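AgaA (Rhizobium radiobacter, PDB 6HLX) binds the opine agropinic acid as a periplasmic substrate-binding protein and probably delivers it to an ABC transporter for import. Local coordinates at residues V18-T23 against A96-E101; V28-H33 against A132-V137; S124-D129 against G381-A386; G290-S295 against E428-Y433. All blocks are in the same frame, centred on the assembly; numbering follows the deposited sequence.

Interaction 1: residues V18-T23 against A96-E101. With G9Z (agropinic acid), chain E.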
loop_
_atom_site.group_PDB
_atom_site.type_symbol
_atom_site.label_atom_id
_atom_site.label_comp_id
_atom_site.label_asym_id
_atom_site.label_seq_id
_atom_site.Cartn_x
_atom_site.Cartn_y
_atom_site.Cartn_z
ATOM N N VAL A 18 5.255 -10.597 6.168
ATOM C CA VAL A 18 5.007 -10.844 4.738
ATOM C C VAL A 18 3.571 -10.470 4.296
ATOM O O VAL A 18 3.315 -10.344 3.089
ATOM C CB VAL A 18 5.377 -12.284 4.312
ATOM C CG1 VAL A 18 6.830 -12.614 4.649
ATOM C CG2 VAL A 18 4.417 -13.315 4.906
ATOM N N VAL A 19 2.645 -10.354 5.272
ATOM C CA VAL A 19 1.243 -10.010 5.014
ATOM C C VAL A 19 1.097 -8.514 4.946
ATOM O O VAL A 19 1.681 -7.803 5.774
ATOM C CB VAL A 19 0.327 -10.609 6.125
ATOM C CG1 VAL A 19 -1.134 -10.229 5.926
ATOM C CG2 VAL A 19 0.487 -12.118 6.198
ATOM N N GLN A 20 0.285 -8.036 3.993
ATOM C CA GLN A 20 -0.006 -6.604 3.841
ATOM C C GLN A 20 -1.425 -6.423 4.431
ATOM O O GLN A 20 -2.418 -6.679 3.725
ATOM C CB GLN A 20 0.027 -6.219 2.344
ATOM C CG GLN A 20 0.275 -4.728 2.066
ATOM C CD GLN A 20 -0.637 -3.774 2.787
ATOM O OE1 GLN A 20 -0.563 -3.632 4.012
ATOM N NE2 GLN A 20 -1.482 -3.070 2.050
ATOM N N PRO A 21 -1.564 -6.055 5.726
ATOM C CA PRO A 21 -2.920 -5.964 6.307
ATOM C C PRO A 21 -3.594 -4.616 6.064
ATOM O O PRO A 21 -4.784 -4.457 6.344
ATOM C CB PRO A 21 -2.653 -6.126 7.816
ATOM C CG PRO A 21 -1.315 -5.428 8.012
ATOM C CD PRO A 21 -0.516 -5.714 6.724
ATOM N N GLY A 22 -2.812 -3.640 5.641
ATOM C CA GLY A 22 -3.272 -2.266 5.489
ATOM C C GLY A 22 -2.281 -1.302 6.130
ATOM O O GLY A 22 -1.262 -1.720 6.695
ATOM N N THR A 23 -2.569 -0.008 6.036
ATOM C CA THR A 23 -1.660 1.057 6.509
ATOM C C THR A 23 -1.386 0.977 8.011
ATOM O O THR A 23 -0.261 1.276 8.438
ATOM C CB THR A 23 -2.206 2.417 6.070
ATOM O OG1 THR A 23 -2.430 2.340 4.661
ATOM C CG2 THR A 23 -1.257 3.576 6.379
ATOM N N ALA A 96 2.448 -14.648 1.719
ATOM C CA ALA A 96 3.069 -13.361 1.387
ATOM C C ALA A 96 2.241 -12.621 0.355
ATOM O O ALA A 96 1.946 -13.168 -0.722
ATOM C CB ALA A 96 4.482 -13.568 0.866
ATOM N N SER A 97 1.880 -11.366 0.671
ATOM C CA SER A 97 1.054 -10.558 -0.233
ATOM C C SER A 97 1.742 -10.188 -1.552
ATOM O O SER A 97 1.031 -9.939 -2.540
ATOM C CB SER A 97 0.585 -9.286 0.471
ATOM O OG SER A 97 -0.116 -9.619 1.663
ATOM N N PHE A 98 3.103 -10.076 -1.550
ATOM C CA PHE A 98 3.844 -9.646 -2.733
ATOM C C PHE A 98 4.673 -10.750 -3.335
ATOM O O PHE A 98 5.659 -10.481 -4.032
ATOM C CB PHE A 98 4.675 -8.390 -2.433
ATOM C CG PHE A 98 3.788 -7.207 -2.110
ATOM C CD1 PHE A 98 3.188 -6.467 -3.133
ATOM C CD2 PHE A 98 3.518 -6.859 -0.787
ATOM C CE1 PHE A 98 2.345 -5.390 -2.839
ATOM C CE2 PHE A 98 2.666 -5.786 -0.489
ATOM C CZ PHE A 98 2.069 -5.071 -1.520
ATOM N N ARG A 99 4.248 -11.996 -3.113
ATOM C CA ARG A 99 4.963 -13.147 -3.689
ATOM C C ARG A 99 5.088 -13.008 -5.236
ATOM O O ARG A 99 6.143 -13.301 -5.793
ATOM C CB ARG A 99 4.217 -14.459 -3.349
ATOM C CG ARG A 99 4.755 -15.673 -4.120
ATOM C CD ARG A 99 4.274 -16.985 -3.552
ATOM N NE ARG A 99 2.811 -17.103 -3.526
ATOM C CZ ARG A 99 2.072 -17.636 -4.505
ATOM N NH1 ARG A 99 2.646 -18.069 -5.620
ATOM N NH2 ARG A 99 0.756 -17.745 -4.367
ATOM N N ASN A 100 4.026 -12.569 -5.917
ATOM C CA ASN A 100 4.078 -12.479 -7.389
ATOM C C ASN A 100 5.227 -11.582 -7.870
ATOM O O ASN A 100 5.917 -11.911 -8.848
ATOM C CB ASN A 100 2.759 -11.932 -7.944
ATOM C CG ASN A 100 2.250 -12.671 -9.158
ATOM O OD1 ASN A 100 2.360 -13.897 -9.254
ATOM N ND2 ASN A 100 1.654 -11.943 -10.110
ATOM N N GLU A 101 5.411 -10.450 -7.174
ATOM C CA GLU A 101 6.390 -9.422 -7.558
ATOM C C GLU A 101 7.819 -9.819 -7.242
ATOM O O GLU A 101 8.741 -9.388 -7.938
ATOM C CB GLU A 101 6.005 -8.069 -6.945
ATOM C CG GLU A 101 4.657 -7.547 -7.454
ATOM C CD GLU A 101 3.410 -8.236 -6.922
ATOM O OE1 GLU A 101 2.351 -8.184 -7.587
ATOM O OE2 GLU A 101 3.505 -8.864 -5.847
HETATM O OAM G9Z E . -5.301 0.171 4.976
HETATM C CAB G9Z E . -6.242 0.817 4.491
HETATM C CAC G9Z E . -7.332 1.270 5.261
HETATM C CB G9Z E . -8.262 2.044 4.277
HETATM C CA G9Z E . -7.669 1.804 2.900
HETATM C C G9Z E . -7.481 3.036 2.196
HETATM O O G9Z E . -6.426 3.697 2.401
HETATM N N G9Z E . -6.402 1.049 3.175
HETATM C CAG G9Z E . -5.376 0.698 2.119
HETATM C CAH G9Z E . -5.820 -0.541 1.339
HETATM O OAP G9Z E . -7.023 -0.190 0.656
HETATM C CAI G9Z E . -4.769 -1.011 0.329
HETATM O OAQ G9Z E . -3.459 -0.953 0.949
HETATM C CAJ G9Z E . -5.009 -2.496 -0.107
HETATM O OAR G9Z E . -3.994 -2.890 -1.049
HETATM C CAK G9Z E . -6.415 -2.833 -0.659
HETATM O OAT G9Z E . -6.568 -4.264 -0.742
HETATM C CAL G9Z E . -6.704 -2.151 -2.005
HETATM O OAS G9Z E . -8.073 -2.396 -2.397
HETATM O OXT G9Z E . -8.402 3.422 1.426
HETATM O O HOH W 1 4.888 -10.143 0.696
#
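A type I beta turn from A96 to R99 docks on the loop that leads into the ligand pocket of this family 5 solute-binding protein. V18 and A96 start the contact, with CB to CB at 3.8 Å. Two direct hydrogen bonds follow. The carbonyl O of V18 takes S97 N at 3.0 Å, with the donor above the carbonyl plane. The same oxygen also accepts from a water, which in turn accepts from F98 N. S97 then returns a bond through its side chain. Its OG lies anti to the carbonyl carbon (chi1 -56°) and accepts Q20 N at 2.8 Å. The angle at that hydrogen is 149°, so the bond is moderately bent.

Q20 runs on from this point to the pocket. Its CG meets the edge of the F98 ring, 3.7 Å from CE2, and its amide plane is nearly parallel to the ring. The chain bends at chi2. Q20 OE1 then accepts G22 N at 2.8 Å, which ties the amide to its own loop. Beyond it, T23 OG1 bonds Y216, and Y216 OH also bonds agropinic acid. G22 is the N-cap of helix 23-32, and its CA packs against the ligand. The backbone N of T23, at the start of that helix, donates a fairly straight bond (161°) to OAM of agropinic acid at 2.9 Å.

Interaction 2: residues V28-H33 against A132-V137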
loop_
_atom_site.group_PDB
_atom_site.type_symbol
_atom_site.label_atom_id
_atom_site.label_comp_id
_atom_site.label_asym_id
_atom_site.label_seq_id
_atom_site.Cartn_x
_atom_site.Cartn_y
_atom_site.Cartn_z
ATOM N N VAL A 28 3.165 0.254 12.114
ATOM C CA VAL A 28 3.829 -0.377 13.252
ATOM C C VAL A 28 5.057 -1.171 12.750
ATOM O O VAL A 28 6.146 -1.058 13.317
ATOM C CB VAL A 28 2.867 -1.244 14.105
ATOM C CG1 VAL A 28 3.614 -1.895 15.274
ATOM C CG2 VAL A 28 1.682 -0.407 14.621
ATOM N N LYS A 29 4.889 -1.934 11.669
ATOM C CA LYS A 29 6.020 -2.722 11.121
ATOM C C LYS A 29 7.212 -1.834 10.764
ATOM O O LYS A 29 8.351 -2.236 10.976
ATOM C CB LYS A 29 5.611 -3.484 9.852
ATOM C CG LYS A 29 4.787 -4.724 10.174
ATOM C CD LYS A 29 4.675 -5.717 8.999
ATOM C CE LYS A 29 4.017 -5.094 7.764
ATOM N NZ LYS A 29 3.636 -6.136 6.759
ATOM N N LEU A 30 6.951 -0.624 10.244
ATOM C CA LEU A 30 8.028 0.275 9.808
ATOM C C LEU A 30 8.771 0.961 10.973
ATOM O O LEU A 30 9.832 1.552 10.768
ATOM C CB LEU A 30 7.522 1.270 8.760
ATOM C CG LEU A 30 7.088 0.600 7.451
ATOM C CD1 LEU A 30 6.304 1.559 6.595
ATOM C CD2 LEU A 30 8.289 -0.023 6.686
ATOM N N ALA A 31 8.268 0.797 12.192
ATOM C CA ALA A 31 8.975 1.272 13.380
ATOM C C ALA A 31 9.935 0.173 13.862
ATOM O O ALA A 31 10.988 0.479 14.406
ATOM C CB ALA A 31 7.961 1.573 14.490
ATOM N N ILE A 32 9.532 -1.095 13.738
ATOM C CA ILE A 32 10.253 -2.246 14.309
ATOM C C ILE A 32 11.162 -2.961 13.318
ATOM O O ILE A 32 12.031 -3.714 13.755
ATOM C CB ILE A 32 9.158 -3.231 14.827
ATOM C CG1 ILE A 32 8.391 -2.619 16.030
ATOM C CG2 ILE A 32 9.689 -4.656 15.158
ATOM C CD1 ILE A 32 6.962 -3.384 16.212
ATOM N N HIS A 33 10.902 -2.819 12.016
ATOM C CA HIS A 33 11.620 -3.620 11.025
ATOM C C HIS A 33 12.366 -2.820 9.986
ATOM O O HIS A 33 12.002 -1.685 9.704
ATOM C CB HIS A 33 10.605 -4.537 10.297
ATOM C CG HIS A 33 10.017 -5.612 11.166
ATOM N ND1 HIS A 33 10.788 -6.646 11.651
ATOM C CD2 HIS A 33 8.731 -5.797 11.557
ATOM C CE1 HIS A 33 9.967 -7.408 12.353
ATOM N NE2 HIS A 33 8.710 -6.935 12.314
ATOM N N ALA A 132 12.234 -2.904 -0.978
ATOM C CA ALA A 132 11.960 -1.819 -0.031
ATOM C C ALA A 132 10.530 -1.939 0.516
ATOM O O ALA A 132 10.145 -1.130 1.347
ATOM C CB ALA A 132 12.152 -0.459 -0.703
ATOM N N LEU A 133 9.717 -2.904 0.048
ATOM C CA LEU A 133 8.348 -3.002 0.588
ATOM C C LEU A 133 8.379 -3.201 2.101
ATOM O O LEU A 133 9.224 -3.958 2.584
ATOM C CB LEU A 133 7.590 -4.208 -0.014
ATOM C CG LEU A 133 7.118 -4.081 -1.456
ATOM C CD1 LEU A 133 6.800 -5.451 -1.994
ATOM C CD2 LEU A 133 5.868 -3.173 -1.570
ATOM N N PRO A 134 7.366 -2.708 2.852
ATOM C CA PRO A 134 7.315 -3.015 4.302
ATOM C C PRO A 134 7.211 -4.543 4.510
ATOM O O PRO A 134 7.589 -5.062 5.567
ATOM C CB PRO A 134 6.007 -2.337 4.744
ATOM C CG PRO A 134 5.858 -1.141 3.737
ATOM C CD PRO A 134 6.268 -1.797 2.435
ATOM N N GLU A 135 6.700 -5.269 3.480
ATOM C CA GLU A 135 6.531 -6.730 3.576
ATOM C C GLU A 135 7.817 -7.506 3.222
ATOM O O GLU A 135 7.834 -8.743 3.349
ATOM C CB GLU A 135 5.320 -7.200 2.708
ATOM C CG GLU A 135 3.962 -6.729 3.254
ATOM C CD GLU A 135 3.741 -5.220 3.308
ATOM O OE1 GLU A 135 4.087 -4.526 2.324
ATOM O OE2 GLU A 135 3.240 -4.725 4.346
ATOM N N SER A 136 8.872 -6.800 2.755
ATOM C CA SER A 136 10.159 -7.422 2.362
ATOM C C SER A 136 11.245 -7.259 3.467
ATOM O O SER A 136 12.430 -7.527 3.245
ATOM C CB SER A 136 10.663 -6.833 1.035
ATOM O OG SER A 136 9.724 -7.111 0.005
ATOM N N VAL A 137 10.822 -6.875 4.681
ATOM C CA VAL A 137 11.749 -6.675 5.805
ATOM C C VAL A 137 12.361 -8.002 6.217
ATOM O O VAL A 137 11.780 -9.056 5.942
ATOM C CB VAL A 137 11.074 -5.940 6.991
ATOM C CG1 VAL A 137 10.685 -4.514 6.574
ATOM C CG2 VAL A 137 9.859 -6.711 7.491
#
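K29, L30 and H33 of helix 23-32 each meet a different residue of the loop after helix 127-131. The K29 chain crosses that of E135 at about a right angle. It bends at chi3 (-60°), and its tip reaches the carboxylate. K29 NZ and E135 OE2 form a salt bridge at 2.8 Å, and OE2 uses its anti lone pair. E135 starts out away from the helix, and the bend at chi2 (63°) brings its end back.

L30 and P134 cross obliquely. Both methyls of L30 lie against the proline ring: CD2 is 3.8 Å from P134 CB, and CD1 is 4.0 Å from P134 CG. H33, just past the helix, crosses V137 at about a right angle. H33 CB packs on V137 CB at 3.6 Å, and V137 CG2 reaches on to CG of the imidazole. One face of that ring is covered by I32 CG2, which stands 3.7 Å above its centre.

The polar ends are buried but well paired. K29 NZ also donates to the carbonyls of T17 and V19. E135 OE1 forms a second salt bridge, with R26. The contact thus fixes the loop to the first long helix by the apolar pair of L30 and P134, the packing of H33 CB on V137, and one ion pair. With two cations close by, E135 is probably ionised, and K29 is probably charged.

Interaction 3: residues S124-D129 against G381-A386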
loop_
_atom_site.group_PDB
_atom_site.type_symbol
_atom_site.label_atom_id
_atom_site.label_comp_id
_atom_site.label_asym_id
_atom_site.label_seq_id
_atom_site.Cartn_x
_atom_site.Cartn_y
_atom_site.Cartn_z
ATOM N N SER A 124 14.665 -7.550 -13.878
ATOM C CA SER A 124 13.760 -6.605 -13.234
ATOM C C SER A 124 14.514 -5.391 -12.726
ATOM O O SER A 124 15.224 -5.462 -11.701
ATOM C CB SER A 124 12.963 -7.238 -12.104
ATOM O OG SER A 124 12.112 -6.237 -11.564
ATOM N N VAL A 125 14.281 -4.250 -13.385
ATOM C CA VAL A 125 14.850 -2.967 -12.939
ATOM C C VAL A 125 14.070 -2.459 -11.676
ATOM O O VAL A 125 14.435 -1.422 -11.120
ATOM C CB VAL A 125 14.804 -1.907 -14.075
ATOM C CG1 VAL A 125 15.671 -2.342 -15.263
ATOM C CG2 VAL A 125 13.358 -1.626 -14.512
ATOM N N ALA A 126 12.984 -3.159 -11.270
ATOM C CA ALA A 126 12.161 -2.768 -10.109
ATOM C C ALA A 126 12.425 -3.630 -8.864
ATOM O O ALA A 126 11.806 -3.399 -7.827
ATOM C CB ALA A 126 10.692 -2.845 -10.477
ATOM N N MET A 127 13.290 -4.653 -8.976
ATOM C CA MET A 127 13.567 -5.560 -7.861
ATOM C C MET A 127 14.041 -4.814 -6.618
ATOM O O MET A 127 13.595 -5.144 -5.514
ATOM C CB MET A 127 14.570 -6.651 -8.275
ATOM C CG MET A 127 14.817 -7.725 -7.198
ATOM S SD MET A 127 13.291 -8.491 -6.569
ATOM C CE MET A 127 12.670 -9.293 -8.029
ATOM N N ILE A 128 14.959 -3.828 -6.773
ATOM C CA ILE A 128 15.426 -3.083 -5.584
ATOM C C ILE A 128 14.236 -2.378 -4.892
ATOM O O ILE A 128 14.100 -2.422 -3.658
ATOM C CB ILE A 128 16.570 -2.088 -5.948
ATOM C CG1 ILE A 128 17.853 -2.843 -6.376
ATOM C CG2 ILE A 128 16.879 -1.126 -4.801
ATOM C CD1 ILE A 128 18.566 -3.644 -5.251
ATOM N N ASP A 129 13.323 -1.815 -5.709
ATOM C CA ASP A 129 12.127 -1.150 -5.146
ATOM C C ASP A 129 11.229 -2.148 -4.401
ATOM O O ASP A 129 10.755 -1.837 -3.295
ATOM C CB ASP A 129 11.336 -0.436 -6.245
ATOM C CG ASP A 129 12.105 0.730 -6.843
ATOM O OD1 ASP A 129 12.004 1.837 -6.305
ATOM O OD2 ASP A 129 12.804 0.526 -7.849
ATOM N N GLY A 381 0.444 3.030 -6.051
ATOM C CA GLY A 381 1.510 2.162 -6.535
ATOM C C GLY A 381 2.389 1.817 -5.341
ATOM O O GLY A 381 2.710 2.681 -4.513
ATOM N N GLU A 382 2.715 0.539 -5.199
ATOM C CA GLU A 382 3.469 0.075 -4.005
ATOM C C GLU A 382 4.959 0.389 -4.052
ATOM O O GLU A 382 5.650 0.269 -3.045
ATOM C CB GLU A 382 3.225 -1.416 -3.775
ATOM C CG GLU A 382 1.756 -1.753 -3.502
ATOM C CD GLU A 382 1.203 -1.339 -2.139
ATOM O OE1 GLU A 382 1.946 -0.779 -1.291
ATOM O OE2 GLU A 382 -0.010 -1.567 -1.941
ATOM N N ILE A 383 5.453 0.786 -5.224
ATOM C CA ILE A 383 6.833 1.202 -5.457
ATOM C C ILE A 383 6.792 2.462 -6.332
ATOM O O ILE A 383 5.772 2.726 -6.975
ATOM C CB ILE A 383 7.691 0.091 -6.133
ATOM C CG1 ILE A 383 7.115 -0.333 -7.501
ATOM C CG2 ILE A 383 7.886 -1.112 -5.160
ATOM C CD1 ILE A 383 8.119 -1.105 -8.370
ATOM N N THR A 384 7.890 3.220 -6.363
ATOM C CA THR A 384 7.918 4.440 -7.158
ATOM C C THR A 384 8.593 4.236 -8.532
ATOM O O THR A 384 9.088 5.191 -9.109
ATOM C CB THR A 384 8.540 5.592 -6.379
ATOM O OG1 THR A 384 9.871 5.212 -6.055
ATOM C CG2 THR A 384 7.765 5.921 -5.116
ATOM N N ASP A 385 8.639 3.003 -9.025
ATOM C CA ASP A 385 9.104 2.717 -10.379
ATOM C C ASP A 385 7.816 2.440 -11.164
ATOM O O ASP A 385 6.825 1.955 -10.580
ATOM C CB ASP A 385 10.021 1.472 -10.421
ATOM C CG ASP A 385 10.438 1.133 -11.849
ATOM O OD1 ASP A 385 11.322 1.826 -12.391
ATOM O OD2 ASP A 385 9.816 0.236 -12.449
ATOM N N ALA A 386 7.853 2.635 -12.503
ATOM C CA ALA A 386 6.692 2.381 -13.375
ATOM C C ALA A 386 6.154 0.952 -13.214
ATOM O O ALA A 386 4.968 0.705 -13.499
ATOM C CB ALA A 386 7.074 2.602 -14.819
HETATM O O HOH W 2 8.077 -0.538 -1.569
HETATM O O HOH W 3 12.205 4.322 -7.119
#
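I383 has CG1 in the crowded position between its backbone N and carbonyl carbon (chi1 59°), and its chain runs on extended to CD1. This places CD1 and CG2 at two different points of segment 124-129. CD1 lies 3.8 Å from A126 CB. CG2 packs on D129, 3.7 Å from its CB and 3.5 Å from its carbonyl O. D385 has CG anti to the backbone N (chi1 177°), which brings OD2 to 3.8 Å from A126 CB.

D129 and D385 cross at about a right angle, with their carboxylate planes 30° apart. No direct hydrogen bond joins the segments. Water does it instead. One water donates to D129 OD1 at 2.6 Å and is bonded to T384 OG1 at 2.7 Å. A second donates to E382 O and, weakly, to D129 O.

Each carboxylate has partners outside the contact. Y39 bonds D129 OD1, while D385 OD2 takes D387 N and also pairs with R429. The two acids keep D129 OD2 and D385 OD1 5.0 Å apart, and R429 probably eases their repulsion. S124 OG accepts A126 N at 3.2 Å, a capping bond ahead of helix 127-131. D385 likewise caps the turn before helix 388-393. The arrangement is thus a meeting of two side-chain-capped helix starts, one of which follows strand 374-379 of the six-stranded mixed sheet.

Interaction 4: residues G290-S295 against E428-Y433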
loop_
_atom_site.group_PDB
_atom_site.type_symbol
_atom_site.label_atom_id
_atom_site.label_comp_id
_atom_site.label_asym_id
_atom_site.label_seq_id
_atom_site.Cartn_x
_atom_site.Cartn_y
_atom_site.Cartn_z
ATOM N N GLY A 290 4.895 12.460 -14.026
ATOM C CA GLY A 290 6.274 12.066 -13.750
ATOM C C GLY A 290 6.526 10.578 -13.895
ATOM O O GLY A 290 7.678 10.162 -13.915
ATOM N N TYR A 291 5.459 9.749 -13.962
ATOM C CA TYR A 291 5.631 8.305 -14.147
ATOM C C TYR A 291 5.459 7.957 -15.623
ATOM O O TYR A 291 4.633 8.560 -16.310
ATOM C CB TYR A 291 4.566 7.516 -13.370
ATOM C CG TYR A 291 4.873 7.347 -11.903
ATOM C CD1 TYR A 291 4.712 8.403 -11.012
ATOM C CD2 TYR A 291 5.242 6.106 -11.389
ATOM C CE1 TYR A 291 4.966 8.246 -9.648
ATOM C CE2 TYR A 291 5.538 5.945 -10.032
ATOM C CZ TYR A 291 5.359 7.003 -9.161
ATOM O OH TYR A 291 5.632 6.831 -7.820
ATOM N N MET A 292 6.189 6.944 -16.096
ATOM C CA MET A 292 6.053 6.457 -17.464
ATOM C C MET A 292 4.652 5.905 -17.674
ATOM O O MET A 292 4.089 5.268 -16.763
ATOM C CB MET A 292 7.138 5.429 -17.786
ATOM C CG MET A 292 8.524 6.107 -17.840
ATOM S SD MET A 292 9.846 4.997 -18.338
ATOM C CE MET A 292 9.935 3.914 -16.874
ATOM N N GLY A 293 4.071 6.253 -18.825
ATOM C CA GLY A 293 2.697 5.910 -19.162
ATOM C C GLY A 293 1.779 7.112 -19.009
ATOM O O GLY A 293 0.659 7.098 -19.529
ATOM N N TYR A 294 2.232 8.167 -18.279
ATOM C CA TYR A 294 1.436 9.377 -18.090
ATOM C C TYR A 294 1.231 10.038 -19.456
ATOM O O TYR A 294 2.173 10.100 -20.256
ATOM C CB TYR A 294 2.164 10.383 -17.172
ATOM C CG TYR A 294 1.393 11.672 -16.993
ATOM C CD1 TYR A 294 0.406 11.787 -16.017
ATOM C CD2 TYR A 294 1.633 12.771 -17.816
ATOM C CE1 TYR A 294 -0.320 12.970 -15.859
ATOM C CE2 TYR A 294 0.894 13.946 -17.683
ATOM C CZ TYR A 294 -0.063 14.048 -16.688
ATOM O OH TYR A 294 -0.763 15.216 -16.532
ATOM N N SER A 295 0.022 10.575 -19.689
ATOM C CA SER A 295 -0.282 11.254 -20.962
ATOM C C SER A 295 -1.430 12.227 -20.770
ATOM O O SER A 295 -2.486 11.842 -20.264
ATOM C CB SER A 295 -0.631 10.229 -22.043
ATOM O OG SER A 295 -1.398 10.797 -23.093
ATOM N N GLU A 428 13.338 3.980 -24.001
ATOM C CA GLU A 428 12.684 2.811 -24.604
ATOM C C GLU A 428 11.542 2.349 -23.683
ATOM O O GLU A 428 10.463 1.980 -24.160
ATOM C CB GLU A 428 13.698 1.673 -24.842
ATOM C CG GLU A 428 14.685 1.975 -25.974
ATOM C CD GLU A 428 14.043 2.416 -27.281
ATOM O OE1 GLU A 428 13.186 1.668 -27.808
ATOM O OE2 GLU A 428 14.379 3.522 -27.765
ATOM N N ARG A 429 11.754 2.427 -22.368
ATOM C CA ARG A 429 10.699 2.007 -21.428
ATOM C C ARG A 429 9.425 2.838 -21.610
ATOM O O ARG A 429 8.335 2.286 -21.532
ATOM C CB ARG A 429 11.164 2.135 -19.958
ATOM C CG ARG A 429 12.197 1.128 -19.515
ATOM C CD ARG A 429 12.455 1.259 -18.012
ATOM N NE ARG A 429 11.447 0.532 -17.242
ATOM C CZ ARG A 429 11.241 0.688 -15.939
ATOM N NH1 ARG A 429 10.320 -0.044 -15.310
ATOM N NH2 ARG A 429 11.968 1.560 -15.242
ATOM N N VAL A 430 9.553 4.138 -21.892
ATOM C CA VAL A 430 8.369 4.988 -21.994
ATOM C C VAL A 430 7.443 4.548 -23.169
ATOM O O VAL A 430 6.220 4.538 -22.982
ATOM C CB VAL A 430 8.695 6.504 -21.968
ATOM C CG1 VAL A 430 9.199 7.020 -23.295
ATOM C CG2 VAL A 430 7.497 7.318 -21.460
ATOM N N LYS A 431 8.011 4.066 -24.302
ATOM C CA LYS A 431 7.231 3.580 -25.451
ATOM C C LYS A 431 6.423 2.339 -25.039
ATOM O O LYS A 431 5.298 2.137 -25.504
ATOM C CB LYS A 431 8.166 3.167 -26.603
ATOM C CG LYS A 431 9.034 4.288 -27.173
ATOM C CD LYS A 431 9.859 3.730 -28.337
ATOM C CE LYS A 431 10.879 4.696 -28.881
ATOM N NZ LYS A 431 11.654 4.083 -29.992
ATOM N N ILE A 432 7.032 1.487 -24.199
ATOM C CA ILE A 432 6.416 0.255 -23.711
ATOM C C ILE A 432 5.224 0.597 -22.808
ATOM O O ILE A 432 4.140 0.051 -23.001
ATOM C CB ILE A 432 7.470 -0.625 -22.988
ATOM C CG1 ILE A 432 8.586 -1.069 -23.965
ATOM C CG2 ILE A 432 6.793 -1.837 -22.335
ATOM C CD1 ILE A 432 9.883 -1.450 -23.251
ATOM N N TYR A 433 5.426 1.468 -21.814
ATOM C CA TYR A 433 4.328 1.823 -20.903
ATOM C C TYR A 433 3.207 2.587 -21.633
ATOM O O TYR A 433 2.034 2.417 -21.282
ATOM C CB TYR A 433 4.838 2.551 -19.653
ATOM C CG TYR A 433 5.660 1.615 -18.792
ATOM C CD1 TYR A 433 5.055 0.575 -18.081
ATOM C CD2 TYR A 433 7.050 1.708 -18.757
ATOM C CE1 TYR A 433 5.809 -0.318 -17.319
ATOM C CE2 TYR A 433 7.815 0.826 -17.993
ATOM C CZ TYR A 433 7.191 -0.195 -17.289
ATOM O OH TYR A 433 7.937 -1.108 -16.594
#
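The apolar contacts centre on M292, which reaches from a loop onto helix 426-443. Its CB touches Y433 CD2 at 3.8 Å. Its CG lies 4.0 Å from V430 CG2. The chain is extended at chi2 (-176°) and bends at chi3 (-69°), so SD rests 3.5 Å from R429 CB and the methyl turns toward the arginine head. G293 adds its backbone, with N 3.9 Å from Y433 CB.

The sulfur makes a Met-aromatic contact with Y433. M292 SD approaches that ring obliquely, neither over its face nor in its plane.

A third kind is methyl over a cation. M292 CE stands 3.4 Å above one face of the R429 guanidinium, toward its rim.

The polar bonds of R429 lie within the helix or beyond the contact. NH1 donates to Y433 OH at 2.9 Å, with the hydroxyl tilted from the guanidinium plane. NE donates to G420 O. These bonds hold the guanidinium in place beneath the methyl.

The loop itself is a type II beta turn from Y291 to Y294, with G293 at its third position and M292 at its second, packed against the side of a helix.

Interactions 1, 2 and 3 form one connected region, and interaction 4 joins it through interaction 3. Interaction 1 lies closest to the ligand, since Q20, G22 and T23 belong to the agropinic acid pocket. The E135 side chain of interaction 2 is about 8 Å from the ligand. The centres of interactions 1 and 2 are 11 Å apart, and F98 packs on both L133 and E135. F98 CE1 also meets E382 CG of interaction 3 at 3.7 Å. Interactions 3 and 4 share the salt bridge of D385 OD2 with R429 NH1, at 2.9 Å. Interaction 4 does not touch interactions 1 and 2, with nearest atoms about 12 Å apart in both cases.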